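Local coordinates for peptide ABC transporter, peptide-binding protein (PDB 2D5W) that binds oligopeptides, here a pentapeptide, and probably delivers them to an ABC transporter for uptake across the membrane, at residues L119-W124 with A488-T493; K482-G487 with F511-S516; S516-E521 with K528-R533. One frame throughout, in Å; residues are numbered along the deposited sequence.

Contact 1 (L119-W124 with A488-T493)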
loop_
_atom_site.group_PDB
_atom_site.type_symbol
_atom_site.label_atom_id
_atom_site.label_comp_id
_atom_site.label_asym_id
_atom_site.label_seq_id
_atom_site.Cartn_x
_atom_site.Cartn_y
_atom_site.Cartn_z
ATOM N N LEU A 119 -2.197 -11.135 2.734
ATOM C CA LEU A 119 -1.505 -10.452 1.646
ATOM C C LEU A 119 -0.137 -11.056 1.377
ATOM O O LEU A 119 0.324 -11.080 0.239
ATOM C CB LEU A 119 -1.310 -8.978 1.997
ATOM C CG LEU A 119 -2.546 -8.099 2.166
ATOM C CD1 LEU A 119 -2.164 -6.805 2.877
ATOM C CD2 LEU A 119 -3.149 -7.814 0.801
ATOM N N ASN A 120 0.519 -11.522 2.433
ATOM C CA ASN A 120 1.850 -12.103 2.304
ATOM C C ASN A 120 1.933 -13.478 2.944
ATOM O O ASN A 120 2.348 -13.624 4.095
ATOM C CB ASN A 120 2.905 -11.172 2.919
ATOM C CG ASN A 120 2.410 -10.463 4.163
ATOM O OD1 ASN A 120 1.513 -9.620 4.093
ATOM N ND2 ASN A 120 2.993 -10.795 5.309
ATOM N N PRO A 121 1.538 -14.513 2.192
ATOM C CA PRO A 121 1.564 -15.894 2.684
ATOM C C PRO A 121 2.973 -16.381 3.018
ATOM O O PRO A 121 3.136 -17.317 3.799
ATOM C CB PRO A 121 0.927 -16.687 1.544
ATOM C CG PRO A 121 0.057 -15.680 0.864
ATOM C CD PRO A 121 0.899 -14.436 0.868
ATOM N N ASP A 122 3.988 -15.757 2.425
ATOM C CA ASP A 122 5.368 -16.145 2.706
ATOM C C ASP A 122 5.707 -15.818 4.157
ATOM O O ASP A 122 6.243 -16.659 4.879
ATOM C CB ASP A 122 6.333 -15.421 1.757
ATOM C CG ASP A 122 7.786 -15.568 2.179
ATOM O OD1 ASP A 122 8.237 -14.790 3.045
ATOM O OD2 ASP A 122 8.468 -16.473 1.654
ATOM N N PHE A 123 5.396 -14.596 4.583
ATOM C CA PHE A 123 5.655 -14.167 5.952
ATOM C C PHE A 123 4.997 -15.139 6.921
ATOM O O PHE A 123 5.621 -15.622 7.869
ATOM C CB PHE A 123 5.077 -12.763 6.180
ATOM C CG PHE A 123 5.098 -12.310 7.621
ATOM C CD1 PHE A 123 6.190 -11.616 8.134
ATOM C CD2 PHE A 123 4.019 -12.574 8.463
ATOM C CE1 PHE A 123 6.207 -11.187 9.460
ATOM C CE2 PHE A 123 4.029 -12.149 9.794
ATOM C CZ PHE A 123 5.126 -11.455 10.292
ATOM N N TRP A 124 3.729 -15.436 6.664
ATOM C CA TRP A 124 2.983 -16.311 7.545
ATOM C C TRP A 124 3.433 -17.761 7.583
ATOM O O TRP A 124 3.018 -18.522 8.454
ATOM C CB TRP A 124 1.490 -16.175 7.240
ATOM C CG TRP A 124 0.993 -14.865 7.767
ATOM C CD1 TRP A 124 0.679 -13.743 7.053
ATOM C CD2 TRP A 124 0.881 -14.506 9.147
ATOM N NE1 TRP A 124 0.385 -12.705 7.910
ATOM C CE2 TRP A 124 0.502 -13.149 9.201
ATOM C CE3 TRP A 124 1.071 -15.207 10.347
ATOM C CZ2 TRP A 124 0.309 -12.473 10.414
ATOM C CZ3 TRP A 124 0.881 -14.538 11.550
ATOM C CH2 TRP A 124 0.503 -13.183 11.573
ATOM N N ALA A 488 5.034 -20.581 -0.849
ATOM C CA ALA A 488 3.816 -19.775 -0.823
ATOM C C ALA A 488 3.488 -19.158 -2.180
ATOM O O ALA A 488 4.315 -18.459 -2.769
ATOM C CB ALA A 488 3.944 -18.679 0.224
ATOM N N ILE A 489 2.280 -19.423 -2.671
ATOM C CA ILE A 489 1.825 -18.878 -3.947
ATOM C C ILE A 489 1.301 -17.469 -3.687
ATOM O O ILE A 489 0.498 -17.251 -2.776
ATOM C CB ILE A 489 0.733 -19.771 -4.565
ATOM C CG1 ILE A 489 1.349 -21.123 -4.946
ATOM C CG2 ILE A 489 0.123 -19.097 -5.784
ATOM C CD1 ILE A 489 0.380 -22.104 -5.562
ATOM N N MET A 490 1.751 -16.519 -4.500
ATOM C CA MET A 490 1.396 -15.120 -4.313
ATOM C C MET A 490 0.315 -14.562 -5.236
ATOM O O MET A 490 0.043 -13.360 -5.211
ATOM C CB MET A 490 2.663 -14.265 -4.435
ATOM C CG MET A 490 3.908 -14.867 -3.763
ATOM S SD MET A 490 3.793 -15.170 -1.976
ATOM C CE MET A 490 3.852 -13.498 -1.365
ATOM N N VAL A 491 -0.293 -15.421 -6.050
ATOM C CA VAL A 491 -1.359 -15.006 -6.965
ATOM C C VAL A 491 -2.682 -15.361 -6.296
ATOM O O VAL A 491 -2.968 -16.533 -6.066
ATOM C CB VAL A 491 -1.258 -15.748 -8.315
ATOM C CG1 VAL A 491 -2.425 -15.366 -9.212
ATOM C CG2 VAL A 491 0.064 -15.410 -8.990
ATOM N N PRO A 492 -3.516 -14.356 -5.986
ATOM C CA PRO A 492 -4.791 -14.661 -5.331
ATOM C C PRO A 492 -5.846 -15.312 -6.212
ATOM O O PRO A 492 -6.301 -14.726 -7.191
ATOM C CB PRO A 492 -5.236 -13.302 -4.790
ATOM C CG PRO A 492 -4.685 -12.344 -5.802
ATOM C CD PRO A 492 -3.310 -12.900 -6.104
ATOM N N THR A 493 -6.218 -16.537 -5.856
ATOM C CA THR A 493 -7.242 -17.287 -6.573
ATOM C C THR A 493 -7.954 -18.160 -5.553
ATOM O O THR A 493 -7.511 -18.295 -4.412
ATOM C CB THR A 493 -6.650 -18.232 -7.646
ATOM O OG1 THR A 493 -5.976 -19.318 -7.001
ATOM C CG2 THR A 493 -5.676 -17.490 -8.548
#

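Contact 2 (K482-G487 with F511-S516)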
loop_
_atom_site.group_PDB
_atom_site.type_symbol
_atom_site.label_atom_id
_atom_site.label_comp_id
_atom_site.label_asym_id
_atom_site.label_seq_id
_atom_site.Cartn_x
_atom_site.Cartn_y
_atom_site.Cartn_z
ATOM N N LYS A 482 5.358 -17.839 -7.037
ATOM C CA LYS A 482 5.596 -18.569 -5.802
ATOM C C LYS A 482 6.948 -18.214 -5.201
ATOM O O LYS A 482 7.929 -18.025 -5.923
ATOM C CB LYS A 482 5.552 -20.075 -6.075
ATOM C CG LYS A 482 5.843 -20.950 -4.861
ATOM C CD LYS A 482 5.983 -22.416 -5.252
ATOM C CE LYS A 482 4.725 -22.944 -5.923
ATOM N NZ LYS A 482 4.879 -24.365 -6.341
ATOM N N ASN A 483 6.999 -18.093 -3.879
ATOM C CA ASN A 483 8.266 -17.830 -3.217
ATOM C C ASN A 483 8.822 -19.233 -2.998
ATOM O O ASN A 483 8.184 -20.069 -2.352
ATOM C CB ASN A 483 8.067 -17.120 -1.880
ATOM C CG ASN A 483 9.379 -16.855 -1.173
ATOM O OD1 ASN A 483 10.084 -17.789 -0.792
ATOM N ND2 ASN A 483 9.723 -15.585 -1.007
ATOM N N LEU A 484 10.002 -19.491 -3.547
ATOM C CA LEU A 484 10.612 -20.813 -3.457
ATOM C C LEU A 484 11.132 -21.224 -2.085
ATOM O O LEU A 484 11.394 -22.404 -1.848
ATOM C CB LEU A 484 11.735 -20.933 -4.490
ATOM C CG LEU A 484 11.315 -20.642 -5.934
ATOM C CD1 LEU A 484 12.485 -20.914 -6.864
ATOM C CD2 LEU A 484 10.121 -21.506 -6.315
ATOM N N ASN A 485 11.280 -20.268 -1.179
ATOM C CA ASN A 485 11.776 -20.590 0.152
ATOM C C ASN A 485 10.687 -21.162 1.042
ATOM O O ASN A 485 10.961 -21.969 1.929
ATOM C CB ASN A 485 12.357 -19.346 0.819
ATOM C CG ASN A 485 13.371 -18.654 -0.049
ATOM O OD1 ASN A 485 14.208 -19.301 -0.677
ATOM N ND2 ASN A 485 13.313 -17.330 -0.086
ATOM N N THR A 486 9.451 -20.745 0.797
ATOM C CA THR A 486 8.317 -21.190 1.599
ATOM C C THR A 486 7.272 -21.951 0.799
ATOM O O THR A 486 6.402 -22.604 1.374
ATOM C CB THR A 486 7.615 -19.991 2.255
ATOM O OG1 THR A 486 7.261 -19.041 1.240
ATOM C CG2 THR A 486 8.529 -19.325 3.275
ATOM N N GLY A 487 7.357 -21.859 -0.524
ATOM C CA GLY A 487 6.389 -22.526 -1.375
ATOM C C GLY A 487 5.064 -21.778 -1.423
ATOM O O GLY A 487 4.085 -22.274 -1.979
ATOM N N PHE A 511 12.196 -15.529 -12.600
ATOM C CA PHE A 511 11.982 -14.351 -11.765
ATOM C C PHE A 511 11.788 -14.813 -10.315
ATOM O O PHE A 511 12.353 -14.232 -9.387
ATOM C CB PHE A 511 10.736 -13.596 -12.233
ATOM C CG PHE A 511 10.441 -12.352 -11.438
ATOM C CD1 PHE A 511 10.968 -11.118 -11.814
ATOM C CD2 PHE A 511 9.634 -12.418 -10.309
ATOM C CE1 PHE A 511 10.693 -9.966 -11.077
ATOM C CE2 PHE A 511 9.352 -11.277 -9.564
ATOM C CZ PHE A 511 9.882 -10.049 -9.950
ATOM N N ASP A 512 10.990 -15.863 -10.126
ATOM C CA ASP A 512 10.744 -16.382 -8.782
ATOM C C ASP A 512 12.028 -16.883 -8.135
ATOM O O ASP A 512 12.258 -16.668 -6.946
ATOM C CB ASP A 512 9.715 -17.519 -8.811
ATOM C CG ASP A 512 8.306 -17.030 -9.093
ATOM O OD1 ASP A 512 8.108 -15.803 -9.208
ATOM O OD2 ASP A 512 7.390 -17.870 -9.195
ATOM N N ARG A 513 12.870 -17.549 -8.916
ATOM C CA ARG A 513 14.123 -18.070 -8.388
ATOM C C ARG A 513 15.054 -16.947 -7.945
ATOM O O ARG A 513 15.622 -16.987 -6.852
ATOM C CB ARG A 513 14.823 -18.925 -9.445
ATOM C CG ARG A 513 15.985 -19.739 -8.907
ATOM C CD ARG A 513 16.644 -20.571 -9.999
ATOM N NE ARG A 513 15.685 -21.410 -10.716
ATOM C CZ ARG A 513 14.959 -21.003 -11.753
ATOM N NH1 ARG A 513 14.108 -21.834 -12.339
ATOM N NH2 ARG A 513 15.093 -19.767 -12.217
ATOM N N LEU A 514 15.206 -15.941 -8.797
ATOM C CA LEU A 514 16.078 -14.812 -8.503
ATOM C C LEU A 514 15.638 -14.028 -7.274
ATOM O O LEU A 514 16.451 -13.740 -6.396
ATOM C CB LEU A 514 16.152 -13.879 -9.713
ATOM C CG LEU A 514 16.895 -14.433 -10.934
ATOM C CD1 LEU A 514 16.555 -13.591 -12.155
ATOM C CD2 LEU A 514 18.397 -14.439 -10.680
ATOM N N THR A 515 14.354 -13.684 -7.212
ATOM C CA THR A 515 13.835 -12.917 -6.084
ATOM C C THR A 515 13.802 -13.720 -4.786
ATOM O O THR A 515 14.042 -13.169 -3.712
ATOM C CB THR A 515 12.422 -12.346 -6.389
ATOM O OG1 THR A 515 11.549 -13.401 -6.811
ATOM C CG2 THR A 515 12.500 -11.288 -7.486
ATOM N N SER A 516 13.514 -15.015 -4.877
ATOM C CA SER A 516 13.489 -15.854 -3.684
ATOM C C SER A 516 14.889 -15.960 -3.092
ATOM O O SER A 516 15.052 -16.028 -1.877
ATOM C CB SER A 516 12.960 -17.252 -4.010
ATOM O OG SER A 516 11.596 -17.197 -4.387
#

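Contact 3 (S516-E521 with K528-R533)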
loop_
_atom_site.group_PDB
_atom_site.type_symbol
_atom_site.label_atom_id
_atom_site.label_comp_id
_atom_site.label_asym_id
_atom_site.label_seq_id
_atom_site.Cartn_x
_atom_site.Cartn_y
_atom_site.Cartn_z
ATOM N N SER A 516 13.514 -15.015 -4.877
ATOM C CA SER A 516 13.489 -15.854 -3.684
ATOM C C SER A 516 14.889 -15.960 -3.092
ATOM O O SER A 516 15.052 -16.028 -1.877
ATOM C CB SER A 516 12.960 -17.252 -4.010
ATOM O OG SER A 516 11.596 -17.197 -4.387
ATOM N N GLN A 517 15.907 -15.975 -3.948
ATOM C CA GLN A 517 17.275 -16.053 -3.456
ATOM C C GLN A 517 17.725 -14.689 -2.943
ATOM O O GLN A 517 18.381 -14.585 -1.907
ATOM C CB GLN A 517 18.229 -16.503 -4.562
ATOM C CG GLN A 517 19.638 -16.749 -4.047
ATOM C CD GLN A 517 20.627 -17.071 -5.148
ATOM O OE1 GLN A 517 20.322 -17.822 -6.076
ATOM N NE2 GLN A 517 21.826 -16.518 -5.041
ATOM N N ALA A 518 17.360 -13.641 -3.672
ATOM C CA ALA A 518 17.750 -12.287 -3.313
ATOM C C ALA A 518 17.349 -11.864 -1.908
ATOM O O ALA A 518 18.120 -11.200 -1.224
ATOM C CB ALA A 518 17.189 -11.298 -4.326
ATOM N N VAL A 519 16.149 -12.239 -1.472
ATOM C CA VAL A 519 15.705 -11.843 -0.141
ATOM C C VAL A 519 16.494 -12.533 0.964
ATOM O O VAL A 519 16.469 -12.090 2.113
ATOM C CB VAL A 519 14.188 -12.099 0.069
ATOM C CG1 VAL A 519 13.381 -11.230 -0.889
ATOM C CG2 VAL A 519 13.859 -13.564 -0.127
ATOM N N LEU A 520 17.193 -13.611 0.612
ATOM C CA LEU A 520 18.018 -14.354 1.563
ATOM C C LEU A 520 19.450 -13.832 1.545
ATOM O O LEU A 520 20.286 -14.266 2.343
ATOM C CB LEU A 520 18.046 -15.837 1.201
ATOM C CG LEU A 520 16.744 -16.635 1.260
ATOM C CD1 LEU A 520 16.958 -17.988 0.600
ATOM C CD2 LEU A 520 16.298 -16.802 2.705
ATOM N N GLU A 521 19.739 -12.919 0.624
ATOM C CA GLU A 521 21.084 -12.369 0.504
ATOM C C GLU A 521 21.296 -11.182 1.426
ATOM O O GLU A 521 20.741 -10.104 1.205
ATOM C CB GLU A 521 21.358 -11.942 -0.939
ATOM C CG GLU A 521 22.778 -11.450 -1.148
ATOM C CD GLU A 521 23.805 -12.479 -0.711
ATOM O OE1 GLU A 521 23.922 -13.518 -1.393
ATOM O OE2 GLU A 521 24.481 -12.259 0.320
ATOM N N LYS A 528 21.516 -6.744 -4.732
ATOM C CA LYS A 528 21.200 -5.823 -5.817
ATOM C C LYS A 528 21.396 -6.503 -7.177
ATOM O O LYS A 528 20.568 -6.352 -8.074
ATOM C CB LYS A 528 22.081 -4.573 -5.724
ATOM C CG LYS A 528 21.781 -3.513 -6.781
ATOM C CD LYS A 528 22.771 -2.355 -6.718
ATOM C CE LYS A 528 22.743 -1.654 -5.370
ATOM N NZ LYS A 528 23.713 -0.523 -5.323
ATOM N N GLN A 529 22.483 -7.255 -7.330
ATOM C CA GLN A 529 22.750 -7.941 -8.595
ATOM C C GLN A 529 21.596 -8.863 -8.977
ATOM O O GLN A 529 21.174 -8.894 -10.130
ATOM C CB GLN A 529 24.042 -8.763 -8.506
ATOM C CG GLN A 529 25.278 -7.962 -8.132
ATOM C CD GLN A 529 26.540 -8.806 -8.116
ATOM O OE1 GLN A 529 26.531 -9.954 -7.669
ATOM N NE2 GLN A 529 27.640 -8.233 -8.591
ATOM N N LEU A 530 21.089 -9.615 -8.006
ATOM C CA LEU A 530 19.986 -10.531 -8.259
ATOM C C LEU A 530 18.710 -9.776 -8.616
ATOM O O LEU A 530 18.004 -10.150 -9.551
ATOM C CB LEU A 530 19.763 -11.428 -7.039
ATOM C CG LEU A 530 20.922 -12.395 -6.767
ATOM C CD1 LEU A 530 20.770 -13.026 -5.393
ATOM C CD2 LEU A 530 20.961 -13.457 -7.851
ATOM N N PHE A 531 18.414 -8.710 -7.876
ATOM C CA PHE A 531 17.225 -7.917 -8.165
ATOM C C PHE A 531 17.338 -7.232 -9.528
ATOM O O PHE A 531 16.331 -7.023 -10.207
ATOM C CB PHE A 531 17.000 -6.876 -7.067
ATOM C CG PHE A 531 16.064 -7.333 -5.982
ATOM C CD1 PHE A 531 14.687 -7.348 -6.193
ATOM C CD2 PHE A 531 16.558 -7.751 -4.749
ATOM C CE1 PHE A 531 13.815 -7.770 -5.191
ATOM C CE2 PHE A 531 15.691 -8.176 -3.739
ATOM C CZ PHE A 531 14.318 -8.184 -3.963
ATOM N N TRP A 532 18.557 -6.880 -9.931
ATOM C CA TRP A 532 18.749 -6.237 -11.227
ATOM C C TRP A 532 18.434 -7.222 -12.342
ATOM O O TRP A 532 17.805 -6.862 -13.338
ATOM C CB TRP A 532 20.181 -5.705 -11.354
ATOM C CG TRP A 532 20.335 -4.321 -10.791
ATOM C CD1 TRP A 532 19.625 -3.771 -9.758
ATOM C CD2 TRP A 532 21.249 -3.310 -11.232
ATOM N NE1 TRP A 532 20.036 -2.480 -9.535
ATOM C CE2 TRP A 532 21.033 -2.172 -10.423
ATOM C CE3 TRP A 532 22.229 -3.252 -12.233
ATOM C CZ2 TRP A 532 21.761 -0.988 -10.584
ATOM C CZ3 TRP A 532 22.953 -2.073 -12.393
ATOM C CH2 TRP A 532 22.714 -0.958 -11.572
ATOM N N ARG A 533 18.851 -8.472 -12.172
ATOM C CA ARG A 533 18.576 -9.491 -13.175
ATOM C C ARG A 533 17.071 -9.740 -13.228
ATOM O O ARG A 533 16.502 -9.910 -14.304
ATOM C CB ARG A 533 19.328 -10.785 -12.844
ATOM C CG ARG A 533 20.792 -10.563 -12.467
ATOM C CD ARG A 533 21.449 -9.511 -13.353
ATOM N NE ARG A 533 22.596 -8.886 -12.699
ATOM C CZ ARG A 533 23.211 -7.798 -13.151
ATOM N NH1 ARG A 533 24.248 -7.297 -12.492
ATOM N NH2 ARG A 533 22.788 -7.205 -14.261
#

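Contact 1 (L119-W124 with A488-T493)
Pro-121 meets three consecutive residues, Ala-488, Ile-489 and Met-490, with CB, CG and CD in turn. Its CB lies 3.8 Å from CB of Ala-488, its CG approaches the carbonyl O of Ile-489 at 4.0 Å, and its CD is 3.8 Å from CE of Met-490. Of the truly flat groups, the indole of Trp-124 carries CD2 of Phe-123 on one face, 3.5 Å above the plane and displaced toward the rim, while Phe-108 meets it edge-to-face. Trp-124 CG in turn lies in the plane of the Phe-123 ring, at its edge. The methionine comes to the proline by a folded chain: CG stands anti to the carbonyl carbon, and the bend at the far end (chi3 -72°) carries the methyl CE back to the proline. Met-490 SD lies a little farther off, 4.1 Å from Pro-121 CD, and the two side chains cross obliquely. In this family 5 solute-binding protein, of the periplasmic binding protein clan, the contact joins helix 121-126, which runs into edge strand 127-131 of an antiparallel sheet, to the long loop that follows strand 463-469. Just before the helix, Leu-119 and Asn-120 pack on apolar side chains of the bound peptide, placing this junction beside the ligand. The methyl CB of Ala-488 also lies 3.7 Å from the backbone N of Asp-122. The buried carboxylate of Asp-122 is satisfied by its surroundings: OD1 forms a salt bridge with Arg-126, and OD2 is hydrogen-bonded to the hydroxyls of Tyr-145 and Thr-486.

Contact 2 (K482-G487 with F511-S516)
Asn-485 and Ser-516 make the shortest bond across this contact: ND2 of Asn-485 donates to the carbonyl O of Ser-516 at 2.8 Å, almost straight (171°) and nearly in the plane of the amide. The same ND2 is also hydrogen-bonded to the hydroxyl of Tyr-145. The hydroxyl of Ser-516 works in two directions. OG, anti to its own carbonyl carbon (chi1 -66°), accepts the backbone N-H of Leu-484 at 2.9 Å and donates to the carbonyl O of Asp-512, one turn earlier, at 2.7 Å. That carbonyl also takes the helical N-H of Ser-516, the two donors coming from opposite faces of its plane. At the other end of the loop segment, the backbone N of Lys-482 reaches OD2 of Asp-512 at 3.0 Å, from 56° out of the carboxylate plane, while OD1 accepts from the backbone N of Tyr-481. An alanine in place of Asp-512 would probably leave the N-H groups of Lys-482 and Tyr-481 without these acceptors and let this end of the loop shift away from the helix. Within the loop, OD1 of Asn-483 accepts from the backbone N of Asn-485 at 2.8 Å, an Asx turn that bends the chain so that Leu-484 points at helix 509-518 and the amide end of Asn-485 comes near it. Leu-484, at the exposed margin, lays CD1 over the helix backbone, 3.6 Å from CA of Arg-513. Carboxylate, hydroxyl and carbonyl of the helix thus receive N-H groups of an irregular loop, so its path probably depends on these polar pairs; the Ser-516 carbonyl, near the C-terminal end of the helix, may be a stronger acceptor for that position.

Contact 3 (S516-E521 with K528-R533)
Leu-530 and Phe-531, which both meet Ala-518, sit on a helical turn held by the bond from Trp-532 N to Lys-528 O, at 2.8 Å the shortest backbone bond within these segments. The motif is an antiparallel α-helical hairpin: a type I β turn from Ala-518 to Glu-521 leads out of helix 509-518, and helix 524-541 returns alongside. The turn is closed by Glu-521 N donating to Ala-518 O at 3.0 Å. What joins the two arms is apolar. The methyl of Ala-518 fits between two neighbouring side chains of the second helix, with its CB 3.7 Å from CB of Leu-530 and 3.5 Å from CE2 of Phe-531. It reaches the ring obliquely, next to the CD2-CE2 bond. In Phe-531 a chi1 of -94° puts CG some 30° from the staggered position, and the ring lies beside Ala-518 with CD2 and CE2 at its methyl. Val-519 CG1 approaches the same ring, also obliquely, but stays 4.4 Å from CZ of Phe-531. Leu-514, one turn earlier on the first helix, continues the apolar seam along Leu-530, and Val-519 ties the turn to a further part of the chain through a backbone hydrogen bond with Tyr-146. On the solvent side, Gln-517 leaves the helix as an extended chain and crosses Leu-530 at about a right angle, bringing its amide to the leucine. The leucine is therefore packed against backbone as well as side chain: Leu-530 CD1 lies 3.7 Å from both NE2 of Gln-517 and CA of Ala-518.

How the contacts relate
Contacts 1 and 2 use neighbouring pieces of one loop, 482-487 and 488-493, and touch directly: the carbonyl O of Ala-488 lies 2.9 Å from the backbone N of Asn-483, a probable hydrogen bond. Contacts 2 and 3 share Ser-516 and helix 509-518, which faces the loop on one side and helix 524-541 on another; Asn-485 also packs on Leu-520. Contact 1 is buried beside the peptide and contact 3 is buried within a helix pair, both joined by apolar groups. Contact 2, between them in the chain of touches, is only partly buried and relies on polar bonds to a loop.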